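Glycoside hydrolase family 88 protein (Bacteroides vulgatus, PDB 4Q88) is of uncharacterised function but probably hydrolyses glycosides, being built on a helix-rich (alpha/alpha)-barrel fold. Local coordinates at residues 184-189 against 245-250; 299-304 against 352-357. All coordinates share one frame; numbering follows the deposited sequence. Where two conformers were deposited one is given.

Interaction 1: 184-189 against 245-250; sequences VGLYYR and KSIAAC
Ser-246 OG, in the conformer described here (one of two deposited), donates its proton to the carbonyl oxygen of Val-184, with Ser-246 OG and Val-184 O 2.7 Å apart. The hydroxyl lies in the carbonyl plane and meets the oxygen at a C=O...OG angle of 153°. OG is anti to its own carbonyl carbon (chi1 -60°), a torsion that turns it back along helix 233-249, where Thr-242 O is a second, weak hydrogen-bond partner. Gly-185 comes next in the chain, and its CA lies 3.9 Å from Ser-246 OG. It has no side chain, and its backbone, with positive phi, suits glycine. Leu-186 carries the apolar half of the contact: its CD2 branch crosses Ile-247 at a slant, with Leu-186 CD2 3.8 Å from Ile-247 CG1, and the same methyl is 4.1 Å from Ser-246 CB. Ile-247 also packs on Phe-216 of helix 209-225 and on Phe-278 and Phe-282 of helix 272-287, and Leu-186 touches Asp-212. Val-184 N is bonded to Asp-181 OD1. The contact thus couples one directional bond, which satisfies a main-chain carbonyl of the link between strands 180-181 and 186-187, to a small leucine-isoleucine packing that seats the hairpin against the C-terminal end of helix 233-249.

Interaction 2: 299-304 against 352-357; sequences IVEKAW and CERVRF
Arg-354 reaches across from helix 341-358 with its side chain laid over the indole of Trp-304 and its guanidinium turned end-on to Glu-301. Arg-354 CG, anti to the backbone N, sits over the five-membered ring of Trp-304, 4.0 Å from its centroid and nearly on the ring normal, a CH-pi contact. A bend at chi2 then carries Arg-354 NE to 3.4 Å from Trp-304 CD1, the guanidinium and ring planes being 26° apart. Glu-301 crosses the arginine at about a right angle, and the two form an end-on salt bridge through two nitrogens. Arg-354 NH2 bonds Glu-301 OE1 on its syn side at 2.9 Å, while Arg-354 NH1 reaches Glu-301 OE2 at 2.8 Å from above the carboxylate plane, which is turned 50° from the guanidinium. Phe-357 CE2 lies 3.6 Å from Glu-301 OE2, and Phe-357 CZ meets Val-300 CG2 tip to tip. Glu-11 adds a second carboxylate, forming a salt bridge with Arg-354 NH2 and accepting a hydrogen bond from Trp-304 NE1; two acidic partners probably keep the guanidinium charged. The segment axes, at 135°, come within 12.4 Å of each other at closest, a spacing bridged by long side chains, as part of the helix-to-helix packing of the (alpha/alpha)-barrel of this six-hairpin clan.

Interaction 1 closes before interaction 2 opens along the chain, and their centres lie 19 Å apart, each about 16 Å from the centre of the single chain. They meet where helix 233-249 packs on helix 293-311, with Ala-248 CB 4.0 Å from Ile-299 CD1. Helix 272-287, which falls between them in sequence, touches both: its Phe-282 meets Ile-247 of the first contact and Val-300 of the second. Interaction 1 joins the short 180-187 hairpin to a helix, whereas interaction 2 ties helix 293-311 to the C-terminal helix 341-358. In this mainly helical chain, helices are thus packed on the hairpin at one place and on the C-terminal helix at another.

Interaction 1: 184-189 against 245-250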
# COMPACT_ATOMS: atom_id res chain seq x y z
N VAL A 184 -14.70 15.20 -4.72
CA VAL A 184 -13.34 15.24 -5.23
C VAL A 184 -12.89 13.87 -5.75
O VAL A 184 -12.12 13.79 -6.70
CB VAL A 184 -12.35 15.70 -4.16
CG1 VAL A 184 -10.94 15.69 -4.73
CG2 VAL A 184 -12.72 17.11 -3.71
N GLY A 185 -13.35 12.83 -5.12
CA GLY A 185 -12.91 11.46 -5.46
C GLY A 185 -11.62 11.09 -4.78
O GLY A 185 -10.87 10.25 -5.32
N LEU A 186 -11.35 11.68 -3.61
CA LEU A 186 -10.16 11.36 -2.83
C LEU A 186 -10.53 11.22 -1.37
O LEU A 186 -11.60 11.70 -0.96
CB LEU A 186 -9.08 12.46 -3.00
CG LEU A 186 -8.51 12.70 -4.39
CD1 LEU A 186 -7.62 13.94 -4.37
CD2 LEU A 186 -7.71 11.50 -4.84
N TYR A 187 -9.65 10.55 -0.62
CA TYR A 187 -9.78 10.31 0.79
C TYR A 187 -8.94 11.30 1.61
O TYR A 187 -7.74 11.54 1.31
CB TYR A 187 -9.27 8.94 1.20
CG TYR A 187 -10.14 7.80 0.72
CD1 TYR A 187 -9.95 7.23 -0.51
CD2 TYR A 187 -11.13 7.29 1.52
CE1 TYR A 187 -10.77 6.18 -0.94
CE2 TYR A 187 -11.92 6.24 1.15
CZ TYR A 187 -11.74 5.69 -0.09
OH TYR A 187 -12.56 4.66 -0.49
N TYR A 188 -9.57 11.84 2.67
CA TYR A 188 -8.86 12.50 3.76
C TYR A 188 -8.16 11.40 4.57
O TYR A 188 -8.61 10.24 4.61
CB TYR A 188 -9.81 13.26 4.68
CG TYR A 188 -10.55 14.38 3.97
CD1 TYR A 188 -9.88 15.58 3.67
CD2 TYR A 188 -11.87 14.26 3.60
CE1 TYR A 188 -10.53 16.61 2.98
CE2 TYR A 188 -12.53 15.29 2.93
CZ TYR A 188 -11.85 16.47 2.64
OH TYR A 188 -12.50 17.50 1.95
N ARG A 189 -7.06 11.78 5.19
CA ARG A 189 -6.27 10.75 5.85
C ARG A 189 -6.86 10.17 7.14
O ARG A 189 -6.54 9.04 7.48
CB ARG A 189 -4.84 11.13 6.01
CG ARG A 189 -4.55 12.09 7.12
CD ARG A 189 -3.05 12.33 7.28
NE ARG A 189 -2.30 11.22 7.91
CZ ARG A 189 -1.03 11.33 8.29
NH1 ARG A 189 -0.39 12.51 8.14
NH2 ARG A 189 -0.39 10.30 8.83
N LYS A 245 -8.79 9.21 -12.14
CA LYS A 245 -9.01 10.47 -12.79
C LYS A 245 -8.63 11.66 -11.83
O LYS A 245 -7.97 12.66 -12.26
CB LYS A 245 -10.45 10.57 -13.22
CG LYS A 245 -10.70 11.78 -14.08
CD LYS A 245 -12.05 11.72 -14.79
CE LYS A 245 -12.18 12.91 -15.74
NZ LYS A 245 -13.57 13.00 -16.28
N SER A 246 -9.08 11.59 -10.57
CA SER A 246 -8.78 12.68 -9.62
C SER A 246 -7.28 12.79 -9.31
O SER A 246 -6.70 13.93 -9.16
CB SER A 246 -9.58 12.46 -8.37
OG SER A 246 -10.96 12.47 -8.69
N ILE A 247 -6.66 11.64 -9.18
CA ILE A 247 -5.21 11.61 -8.92
C ILE A 247 -4.47 12.17 -10.16
O ILE A 247 -3.54 12.99 -10.04
CB ILE A 247 -4.74 10.20 -8.56
CG1 ILE A 247 -5.34 9.74 -7.23
CG2 ILE A 247 -3.23 10.13 -8.58
CD1 ILE A 247 -5.26 8.23 -7.03
N ALA A 248 -4.82 11.70 -11.35
CA ALA A 248 -4.14 12.20 -12.54
C ALA A 248 -4.14 13.75 -12.65
O ALA A 248 -3.11 14.40 -12.97
CB ALA A 248 -4.72 11.56 -13.79
N ALA A 249 -5.28 14.31 -12.31
CA ALA A 249 -5.54 15.72 -12.42
C ALA A 249 -4.67 16.52 -11.48
O ALA A 249 -4.49 17.74 -11.71
CB ALA A 249 -7.02 16.01 -12.14
N CYS A 250 -4.11 15.93 -10.43
CA CYS A 250 -3.27 16.75 -9.56
C CYS A 250 -1.77 16.38 -9.57
O CYS A 250 -1.00 16.82 -8.72
CB CYS A 250 -3.83 16.81 -8.15
SG CYS A 250 -4.00 15.22 -7.37

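Interaction 2: 299-304 against 352-357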
# COMPACT_ATOMS: atom_id res chain seq x y z
N ILE A 299 0.63 10.01 -17.92
CA ILE A 299 0.75 10.17 -16.45
C ILE A 299 1.83 9.21 -15.94
O ILE A 299 2.70 9.60 -15.12
CB ILE A 299 -0.61 9.86 -15.76
CG1 ILE A 299 -1.72 10.71 -16.34
CG2 ILE A 299 -0.54 9.96 -14.25
CD1 ILE A 299 -1.57 12.21 -16.19
N VAL A 300 1.77 7.95 -16.38
CA VAL A 300 2.73 6.97 -15.91
C VAL A 300 4.12 7.26 -16.45
O VAL A 300 5.11 7.02 -15.76
CB VAL A 300 2.36 5.47 -16.16
CG1 VAL A 300 1.05 5.11 -15.51
CG2 VAL A 300 2.34 5.06 -17.60
N GLU A 301 4.23 7.80 -17.66
CA GLU A 301 5.58 8.09 -18.19
C GLU A 301 6.27 9.17 -17.32
O GLU A 301 7.42 9.02 -16.95
CB GLU A 301 5.56 8.52 -19.65
CG GLU A 301 5.13 7.40 -20.61
CD GLU A 301 5.92 6.11 -20.49
OE1 GLU A 301 7.16 6.17 -20.32
OE2 GLU A 301 5.30 5.02 -20.57
N LYS A 302 5.53 10.22 -16.97
CA LYS A 302 6.09 11.29 -16.14
C LYS A 302 6.42 10.80 -14.74
O LYS A 302 7.46 11.16 -14.18
CB LYS A 302 5.14 12.48 -16.06
CG LYS A 302 4.89 13.17 -17.40
CD LYS A 302 3.73 14.16 -17.30
CE LYS A 302 3.56 14.98 -18.57
NZ LYS A 302 2.96 14.23 -19.71
N ALA A 303 5.54 9.98 -14.18
CA ALA A 303 5.74 9.44 -12.84
C ALA A 303 6.92 8.50 -12.75
O ALA A 303 7.74 8.57 -11.83
CB ALA A 303 4.47 8.74 -12.36
N TRP A 304 6.95 7.56 -13.68
CA TRP A 304 8.03 6.56 -13.69
C TRP A 304 9.35 7.28 -13.96
O TRP A 304 10.37 6.95 -13.32
CB TRP A 304 7.74 5.39 -14.69
CG TRP A 304 8.94 4.51 -14.77
CD1 TRP A 304 9.84 4.41 -15.82
CD2 TRP A 304 9.47 3.72 -13.70
NE1 TRP A 304 10.87 3.55 -15.46
CE2 TRP A 304 10.68 3.13 -14.16
CE3 TRP A 304 9.03 3.43 -12.42
CZ2 TRP A 304 11.45 2.30 -13.36
CZ3 TRP A 304 9.79 2.59 -11.62
CH2 TRP A 304 10.99 2.03 -12.09
N CYS A 352 8.01 -3.28 -10.58
CA CYS A 352 7.55 -4.60 -11.09
C CYS A 352 6.44 -4.41 -12.13
O CYS A 352 6.44 -5.04 -13.22
CB CYS A 352 7.07 -5.50 -9.98
SG CYS A 352 8.37 -6.10 -8.93
N GLU A 353 5.47 -3.58 -11.80
CA GLU A 353 4.38 -3.33 -12.73
C GLU A 353 4.84 -2.63 -14.02
O GLU A 353 4.22 -2.82 -15.07
CB GLU A 353 3.22 -2.57 -12.03
CG GLU A 353 1.84 -2.84 -12.64
CD GLU A 353 1.33 -4.29 -12.62
OE1 GLU A 353 0.62 -4.64 -13.57
OE2 GLU A 353 1.57 -5.08 -11.68
N ARG A 354 5.89 -1.82 -13.93
CA ARG A 354 6.47 -1.21 -15.10
C ARG A 354 7.05 -2.26 -16.07
O ARG A 354 6.88 -2.14 -17.28
CB ARG A 354 7.56 -0.25 -14.72
CG ARG A 354 8.20 0.51 -15.88
CD ARG A 354 7.20 1.43 -16.58
NE ARG A 354 7.90 2.21 -17.59
CZ ARG A 354 7.37 3.11 -18.40
NH1 ARG A 354 6.09 3.46 -18.36
NH2 ARG A 354 8.17 3.70 -19.25
N VAL A 355 7.70 -3.28 -15.52
CA VAL A 355 8.17 -4.41 -16.35
C VAL A 355 6.98 -5.03 -17.08
O VAL A 355 7.04 -5.27 -18.30
CB VAL A 355 8.91 -5.48 -15.51
CG1 VAL A 355 9.24 -6.70 -16.38
CG2 VAL A 355 10.16 -4.90 -14.92
N ARG A 356 5.86 -5.26 -16.37
CA ARG A 356 4.71 -5.86 -16.98
C ARG A 356 4.10 -4.95 -18.04
O ARG A 356 3.56 -5.42 -19.01
CB ARG A 356 3.67 -6.30 -15.95
CG ARG A 356 4.20 -7.20 -14.84
CD ARG A 356 3.05 -7.75 -14.02
NE ARG A 356 3.51 -8.62 -12.93
CZ ARG A 356 3.88 -9.90 -13.08
NH1 ARG A 356 3.79 -10.46 -14.28
NH2 ARG A 356 4.30 -10.63 -12.04
N PHE A 357 4.19 -3.65 -17.87
CA PHE A 357 3.68 -2.68 -18.86
C PHE A 357 4.54 -2.67 -20.14
O PHE A 357 4.04 -2.35 -21.20
CB PHE A 357 3.67 -1.30 -18.15
CG PHE A 357 3.33 -0.13 -19.01
CD1 PHE A 357 2.01 0.31 -19.12
CD2 PHE A 357 4.33 0.58 -19.66
CE1 PHE A 357 1.69 1.42 -19.90
CE2 PHE A 357 4.01 1.68 -20.45
CZ PHE A 357 2.70 2.11 -20.56